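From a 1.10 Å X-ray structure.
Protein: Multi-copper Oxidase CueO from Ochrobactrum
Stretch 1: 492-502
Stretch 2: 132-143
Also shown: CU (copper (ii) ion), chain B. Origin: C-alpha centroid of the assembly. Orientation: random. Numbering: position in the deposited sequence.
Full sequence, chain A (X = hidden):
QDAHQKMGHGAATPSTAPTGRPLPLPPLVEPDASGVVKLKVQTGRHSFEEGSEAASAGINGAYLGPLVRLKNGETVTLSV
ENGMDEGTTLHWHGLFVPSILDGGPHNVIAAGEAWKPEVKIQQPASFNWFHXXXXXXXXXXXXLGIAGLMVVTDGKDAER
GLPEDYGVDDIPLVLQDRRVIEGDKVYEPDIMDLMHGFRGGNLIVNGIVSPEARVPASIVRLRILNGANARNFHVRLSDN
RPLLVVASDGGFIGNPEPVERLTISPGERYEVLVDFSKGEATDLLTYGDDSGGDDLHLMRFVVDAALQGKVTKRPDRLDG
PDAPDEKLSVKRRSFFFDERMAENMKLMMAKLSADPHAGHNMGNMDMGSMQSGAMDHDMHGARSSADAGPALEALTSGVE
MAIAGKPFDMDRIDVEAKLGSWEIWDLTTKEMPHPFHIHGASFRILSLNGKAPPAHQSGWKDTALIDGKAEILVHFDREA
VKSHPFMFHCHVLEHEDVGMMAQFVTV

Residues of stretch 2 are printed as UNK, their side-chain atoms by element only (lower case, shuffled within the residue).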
# COMPACT_ATOMS: atom_id res chain seq x y z
N VAL A 492 -5.13 5.63 6.84
CA VAL A 492 -4.71 7.00 7.10
C VAL A 492 -3.87 6.94 8.37
O VAL A 492 -4.38 6.59 9.41
CB VAL A 492 -5.93 7.96 7.24
CG1 VAL A 492 -5.50 9.31 7.75
CG2 VAL A 492 -6.61 8.10 5.90
N LEU A 493 -2.58 7.19 8.23
CA LEU A 493 -1.67 6.80 9.31
C LEU A 493 -1.93 7.60 10.57
O LEU A 493 -1.74 7.08 11.70
CB LEU A 493 -0.23 6.93 8.84
CG LEU A 493 0.12 6.07 7.63
CD1 LEU A 493 1.60 6.21 7.33
CD2 LEU A 493 -0.25 4.62 7.85
N GLU A 494 -2.36 8.85 10.45
CA GLU A 494 -2.76 9.63 11.63
C GLU A 494 -3.91 8.97 12.38
O GLU A 494 -3.92 8.93 13.63
CB GLU A 494 -3.14 11.04 11.21
CG GLU A 494 -1.97 11.88 10.77
CD GLU A 494 -1.30 11.43 9.48
OE1 GLU A 494 -2.04 11.13 8.50
OE2 GLU A 494 -0.05 11.43 9.45
N HIS A 495 -4.87 8.42 11.65
CA HIS A 495 -6.06 7.79 12.26
C HIS A 495 -5.62 6.53 13.00
O HIS A 495 -6.07 6.28 14.12
CB HIS A 495 -7.12 7.48 11.22
CG HIS A 495 -7.75 8.69 10.64
ND1 HIS A 495 -8.66 8.53 9.61
CD2 HIS A 495 -7.65 10.00 10.95
CE1 HIS A 495 -9.10 9.75 9.35
NE2 HIS A 495 -8.50 10.66 10.12
N GLU A 496 -4.81 5.70 12.35
CA GLU A 496 -4.29 4.50 13.01
C GLU A 496 -3.54 4.89 14.33
O GLU A 496 -3.72 4.27 15.36
CB GLU A 496 -3.33 3.85 12.02
CG GLU A 496 -2.67 2.60 12.45
CD GLU A 496 -1.54 2.24 11.48
OE1 GLU A 496 -1.71 2.27 10.28
OE2 GLU A 496 -0.57 2.03 12.00
N ASP A 497 -2.70 5.93 14.25
CA ASP A 497 -1.88 6.34 15.39
C ASP A 497 -2.73 6.86 16.56
O ASP A 497 -2.31 6.71 17.70
CB ASP A 497 -0.84 7.39 15.02
CG ASP A 497 0.40 6.87 14.29
OD1 ASP A 497 0.67 5.64 14.36
OD2 ASP A 497 1.13 7.72 13.75
N VAL A 498 -3.92 7.41 16.31
CA VAL A 498 -4.79 7.87 17.39
C VAL A 498 -5.85 6.85 17.74
O VAL A 498 -6.76 7.14 18.57
CB VAL A 498 -5.39 9.26 17.09
CG1 VAL A 498 -4.35 10.31 16.95
CG2 VAL A 498 -6.38 9.23 15.89
N GLY A 499 -5.74 5.61 17.26
CA GLY A 499 -6.58 4.53 17.76
C GLY A 499 -7.51 3.80 16.83
O GLY A 499 -8.18 2.87 17.26
N MET A 500 -7.55 4.20 15.53
CA MET A 500 -8.46 3.55 14.59
C MET A 500 -7.85 2.24 14.07
O MET A 500 -7.46 2.07 12.90
CB MET A 500 -8.74 4.53 13.45
CG MET A 500 -9.87 4.15 12.60
SD MET A 500 -10.51 5.43 11.46
CE MET A 500 -11.56 6.42 12.40
N MET A 501 -7.75 1.30 15.03
CA MET A 501 -7.09 0.03 14.85
C MET A 501 -7.61 -0.96 15.86
O MET A 501 -8.05 -0.58 16.95
CB MET A 501 -5.54 0.22 14.99
CG MET A 501 -4.74 -1.04 14.79
SD MET A 501 -3.05 -0.75 14.18
CE MET A 501 -2.35 0.12 15.56
N ALA A 502 -7.56 -2.23 15.49
CA ALA A 502 -8.06 -3.34 16.30
C ALA A 502 -7.25 -4.58 15.97
O ALA A 502 -6.46 -4.61 15.03
CB ALA A 502 -9.55 -3.55 15.99
N UNK A 132 6.86 0.31 8.11
CA UNK A 132 6.71 0.14 9.59
C UNK A 132 5.25 0.02 9.97
O UNK A 132 4.34 0.55 9.31
c UNK A 132 7.54 1.56 7.82
c UNK A 132 7.30 1.42 10.16
c UNK A 132 8.26 1.90 9.08
N UNK A 133 5.01 -0.66 11.07
CA UNK A 133 3.68 -0.77 11.65
C UNK A 133 3.89 -0.76 13.16
O UNK A 133 4.37 -1.73 13.75
c UNK A 133 2.92 -2.01 11.18
c UNK A 133 -0.56 -1.28 11.81
c UNK A 133 1.51 -2.00 11.65
n UNK A 133 0.58 -1.10 11.15
n UNK A 133 -0.40 -2.24 12.71
c UNK A 133 0.88 -2.70 12.61
N UNK A 134 3.53 0.36 13.78
CA UNK A 134 3.86 0.64 15.14
C UNK A 134 2.63 1.14 15.90
O UNK A 134 1.60 1.48 15.31
c UNK A 134 4.98 1.71 15.19
c UNK A 134 7.20 2.45 14.33
c UNK A 134 6.98 0.19 15.36
c UNK A 134 6.30 1.26 14.54
N UNK A 135 2.73 1.24 17.21
CA UNK A 135 1.72 1.83 18.10
C UNK A 135 2.03 3.30 18.29
O UNK A 135 2.98 3.68 18.96
c UNK A 135 -0.34 2.32 20.28
n UNK A 135 0.99 1.44 21.78
n UNK A 135 -0.82 2.58 21.54
c UNK A 135 0.80 1.62 20.42
c UNK A 135 1.75 1.07 19.41
c UNK A 135 0.02 2.07 22.42
N UNK A 136 1.25 4.16 17.65
CA UNK A 136 1.37 5.60 17.80
C UNK A 136 2.44 6.32 17.01
O UNK A 136 2.44 7.55 16.95
N UNK A 137 3.34 5.58 16.35
CA UNK A 137 4.53 6.09 15.67
C UNK A 137 4.63 5.72 14.19
O UNK A 137 5.67 5.93 13.57
o UNK A 137 6.59 7.40 17.68
c UNK A 137 5.84 5.62 16.41
c UNK A 137 6.03 6.31 17.66
n UNK A 137 5.51 5.76 18.74
N UNK A 138 3.56 5.14 13.67
CA UNK A 138 3.62 4.69 12.29
C UNK A 138 3.71 5.84 11.30
O UNK A 138 4.47 5.77 10.33
o UNK A 138 2.29 2.72 12.83
c UNK A 138 2.38 3.84 11.97
c UNK A 138 2.36 3.31 10.50
N UNK A 139 2.94 6.86 11.51
CA UNK A 139 2.87 7.98 10.56
C UNK A 139 4.20 8.66 10.36
O UNK A 139 4.56 9.00 9.22
c UNK A 139 1.83 8.99 10.98
N UNK A 140 4.91 8.89 11.45
CA UNK A 140 6.19 9.56 11.36
C UNK A 140 7.22 8.71 10.64
O UNK A 140 7.96 9.20 9.77
n UNK A 140 9.06 8.02 16.07
c UNK A 140 8.02 10.60 12.78
n UNK A 140 10.38 9.04 14.55
n UNK A 140 8.34 10.00 15.17
c UNK A 140 6.68 9.92 12.76
c UNK A 140 9.25 9.00 15.25
c UNK A 140 8.39 11.08 14.19
N UNK A 141 7.34 7.44 11.03
CA UNK A 141 8.38 6.60 10.39
C UNK A 141 8.07 6.37 8.92
O UNK A 141 8.99 6.34 8.08
c UNK A 141 9.86 4.22 13.03
o UNK A 141 9.97 3.22 12.31
c UNK A 141 8.52 5.31 11.16
n UNK A 141 10.32 4.24 14.28
c UNK A 141 9.21 5.48 12.51
N UNK A 142 6.80 6.17 8.60
CA UNK A 142 6.42 6.04 7.17
C UNK A 142 6.73 7.34 6.41
O UNK A 142 7.36 7.30 5.34
c UNK A 142 4.96 5.68 7.04
N UNK A 143 6.33 8.48 6.95
CA UNK A 143 6.51 9.73 6.21
C UNK A 143 7.98 10.04 6.00
O UNK A 143 8.40 10.59 4.96
n UNK A 143 4.70 12.04 4.95
c UNK A 143 5.79 10.89 6.89
c UNK A 143 6.34 13.20 5.78
c UNK A 143 4.88 13.15 4.22
c UNK A 143 5.64 12.05 5.95
n UNK A 143 5.88 13.86 4.67
CU CU B . -9.30 6.85 8.72
O HOH W 1 0.36 0.79 9.00
O HOH W 2 -1.44 3.07 17.05
O HOH W 3 3.66 8.88 14.07

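Position 132 has three side-chain carbons that close a ring onto the backbone N. It lies out of reach of stretch 1. It is Pro-132.

Position 133 has one carbon, then a five-membered ring of three carbons and two nitrogens. One ring nitrogen lies 3.4 Å from Met-501 SD, which sits near the ring plane, at its edge. This is His-133, and that nitrogen is NE2. On the other nitrogen, His-133 ND1 is 2.9 Å from the oxygen of water 1, which in turn donates to Glu-496 OE1 at 2.8 Å. The water thus joins the imidazole to the carboxylate.

Position 134 has four carbons, forked at the second. Its CB, the nearest side-chain atom, is 5.9 Å from Asp-497 OD1, and the CA-to-CB bond points sideways. It is Leu-134.

Position 135 again has one carbon and a ring of three carbons and two nitrogens. CA-to-CB points away, and no atom comes within contact distance of stretch 1. It is His-135.

Position 136 has no side-chain atoms, so it is Gly-136. Its phi of 81° by itself favours glycine. Its CA is 4.1 Å from the CA of Asp-497, so the two backbones pass close here. Water 2 accepts from Gly-136 N at 3.0 Å and donates to Glu-496 O at 3.1 Å.

Position 137 has two carbons, the second carrying one oxygen and one nitrogen. Its CA-to-CB bond points away from stretch 1. It is Asn-137, at the N-cap position, but its side chain makes no capping bond. Instead, Asn-137 ND2 donates to His-135 O at 3.3 Å.

Position 138 has one carbon carrying an oxygen and a carbon. The oxygen lies 3.1 Å from Glu-496 OE2, and the outer carbon 3.9 Å from Leu-493 CD2. It is Thr-138. Its hydroxyl accepts from the backbone of its own stretch, with Leu-134 N to Thr-138 OG1 at 2.8 Å.

Position 139 has a single carbon. This CB packs 3.6 Å from Leu-493 CB and 3.4 Å from Glu-494 OE2. It is Ala-139.

Position 140 has three carbons, a nitrogen, then a carbon carrying two more nitrogens. It is Arg-140. Its end leads away from stretch 1, and Arg-140 NH2 donates to Asn-137 OD1 at 3.0 Å.

Position 141 has three carbons, the third carrying one oxygen and one nitrogen. Its end also leads away. It is Gln-141.

Position 142 has one carbon, 3.4 Å from Leu-493 CD1. It is Ala-142.

Position 143 has one carbon and a ring of three carbons and two nitrogens. It makes no contact with stretch 1. It is His-143.

The contact centres on Asp-497. Its carboxylate accepts two backbone hydrogen bonds at the start of helix 138-143: Thr-138 N to Asp-497 OD1 and Ala-139 N to Asp-497 OD2, each 3.0 Å. Water 3 extends this by bridging Arg-140 N and Asp-497 OD2. The two helices run closer to antiparallel than parallel, at 147°. Leu-493 packs against the small side chains of Ala-139 and Ala-142.

Stretch 2 132-143: PHLHGNTARQAH
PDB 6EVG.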